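Local structure of phycocyanobilin lyase subunit alpha (Nostoc sp. PCC 7120, 5N3U) at the interface of chains A and B. The protein associates with the beta subunit CpcF to form the lyase required for attaching the phycocyanobilin chromophore to the phycocyanin alpha subunit CpcA. Coordinates in Å, arbitrary orientation; residue numbers count along the deposited sequence, not the author numbering. Chains: chain A, Phycocyanobilin lyase subunit alpha; chain B, Phycocyanobilin lyase subunit beta.

The interface of chains A and B. Residues chain A 15, 30, 32-33, 36; chain B 140-141, 144.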
loop_
_atom_site.group_PDB
_atom_site.type_symbol
_atom_site.label_atom_id
_atom_site.label_comp_id
_atom_site.label_asym_id
_atom_site.label_seq_id
_atom_site.Cartn_x
_atom_site.Cartn_y
_atom_site.Cartn_z
ATOM N N PRO A 15 16.699 4.502 1.371
ATOM C CA PRO A 15 17.766 3.979 2.253
ATOM C C PRO A 15 17.152 3.399 3.546
ATOM O O PRO A 15 16.093 3.851 4.012
ATOM C CB PRO A 15 18.706 5.201 2.488
ATOM C CG PRO A 15 18.031 6.394 1.894
ATOM C CD PRO A 15 16.999 5.874 0.901
ATOM N N ASP A 30 24.315 15.490 1.163
ATOM C CA ASP A 30 23.289 15.105 0.203
ATOM C C ASP A 30 21.950 15.705 0.682
ATOM O O ASP A 30 21.325 15.216 1.622
ATOM C CB ASP A 30 23.202 13.561 0.096
ATOM C CG ASP A 30 22.203 13.078 -0.985
ATOM O OD1 ASP A 30 21.311 13.857 -1.484
ATOM O OD2 ASP A 30 22.290 11.868 -1.342
ATOM N N SER A 32 19.040 15.566 -0.755
ATOM C CA SER A 32 17.926 14.635 -0.913
ATOM C C SER A 32 17.781 13.715 0.272
ATOM O O SER A 32 16.695 13.345 0.667
ATOM C CB SER A 32 18.069 13.841 -2.191
ATOM O OG SER A 32 17.740 14.695 -3.251
ATOM N N LEU A 33 18.911 13.310 0.812
ATOM C CA LEU A 33 18.974 12.457 1.938
ATOM C C LEU A 33 18.498 13.186 3.192
ATOM O O LEU A 33 17.768 12.592 4.005
ATOM C CB LEU A 33 20.400 11.922 2.092
ATOM C CG LEU A 33 20.615 10.871 3.183
ATOM C CD1 LEU A 33 19.786 9.618 2.975
ATOM C CD2 LEU A 33 22.101 10.466 3.302
ATOM N N TYR A 36 14.672 13.247 2.793
ATOM C CA TYR A 36 14.102 11.957 3.019
ATOM C C TYR A 36 14.107 11.659 4.497
ATOM O O TYR A 36 13.117 11.215 5.084
ATOM C CB TYR A 36 14.871 10.903 2.202
ATOM C CG TYR A 36 14.242 9.556 2.389
ATOM C CD1 TYR A 36 14.626 8.760 3.417
ATOM C CD2 TYR A 36 13.226 9.122 1.544
ATOM C CE1 TYR A 36 14.064 7.562 3.645
ATOM C CE2 TYR A 36 12.623 7.893 1.733
ATOM C CZ TYR A 36 13.076 7.120 2.789
ATOM O OH TYR A 36 12.535 5.951 3.032
ATOM N N GLU B 140 18.956 16.091 -8.720
ATOM C CA GLU B 140 19.335 15.608 -7.368
ATOM C C GLU B 140 18.422 14.481 -6.946
ATOM O O GLU B 140 18.844 13.505 -6.357
ATOM C CB GLU B 140 19.282 16.726 -6.305
ATOM C CG GLU B 140 20.341 17.810 -6.483
ATOM C CD GLU B 140 20.051 19.203 -5.758
ATOM O OE1 GLU B 140 19.111 19.399 -4.881
ATOM O OE2 GLU B 140 20.752 20.177 -6.134
ATOM N N THR B 141 17.121 14.624 -7.216
ATOM C CA THR B 141 16.199 13.582 -6.801
ATOM C C THR B 141 16.411 12.337 -7.591
ATOM O O THR B 141 16.317 11.246 -7.027
ATOM C CB THR B 141 14.737 14.061 -6.952
ATOM O OG1 THR B 141 14.538 14.994 -5.902
ATOM C CG2 THR B 141 13.736 12.996 -6.581
ATOM N N PHE B 144 19.330 10.513 -6.318
ATOM C CA PHE B 144 18.963 9.815 -5.112
ATOM C C PHE B 144 18.143 8.540 -5.328
ATOM O O PHE B 144 18.430 7.492 -4.703
ATOM C CB PHE B 144 18.294 10.814 -4.167
ATOM C CG PHE B 144 17.734 10.234 -2.938
ATOM C CD1 PHE B 144 18.551 10.004 -1.875
ATOM C CD2 PHE B 144 16.365 10.062 -2.778
ATOM C CE1 PHE B 144 18.056 9.512 -0.719
ATOM C CE2 PHE B 144 15.847 9.514 -1.570
ATOM C CZ PHE B 144 16.689 9.285 -0.533
HETATM O O HOH W 1 20.998 13.503 -4.681
HETATM O O HOH W 2 14.999 14.693 -3.456
#
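The ring of B:Phe144 shows how one aromatic side chain, projecting from one helical-repeat subunit and packed against residues of the other, can make the apolar centre of a small interface patch. It projects from the C-terminal end of helix 130-145 of chain B towards helix 31-43 of chain A, and its 103 Å² of hidden surface is the largest share of any residue here. With CG anti to the backbone N (chi1 174°) and the ring plane turned roughly perpendicular to the CA-CB-CG plane (chi2 83°), the side chain reaches out tip first. Its para carbon CZ lies 3.7 Å from CB of A:Tyr36, whose phenol ring also has CG and CD2 along the same tip; the two side chains cross at about a right angle. The pyrrolidine of A:Pro15, from the segment ahead of helix 19-25, brings CD to 3.7 Å from CZ of B:Phe144. Along one ring side, CE1 of B:Phe144 is 4.1 Å from CA of A:Leu33, so the helix backbone as well as its side chains lines the ring. At the root of the aromatic group, CB of A:Ser32 packs 3.6 Å from CB of B:Phe144, while the carbonyl O of A:Ser32 lies above one ring face, towards the rim.

The polar rim is bridged by water; within this patch no N or O of one chain comes within bonding reach of the other. A:Ser32 OG, set anti to its own carbonyl carbon (chi1 -75°), turns away from the ring and contacts a water at 2.7 Å, which also meets the hydroxyl OG1 of B:Thr141. A second water lies 2.7 Å from the backbone O of B:Glu140 and, more loosely, 3.2 Å from carboxylate OD1 of A:Asp30. That same OD1 receives weak hydrogen bonds from the N atoms of A:Ser32 and A:Leu33, capping the start of helix 31-43. The apolar insertion and hydrated rim together help join CpcE to CpcF in the lyase.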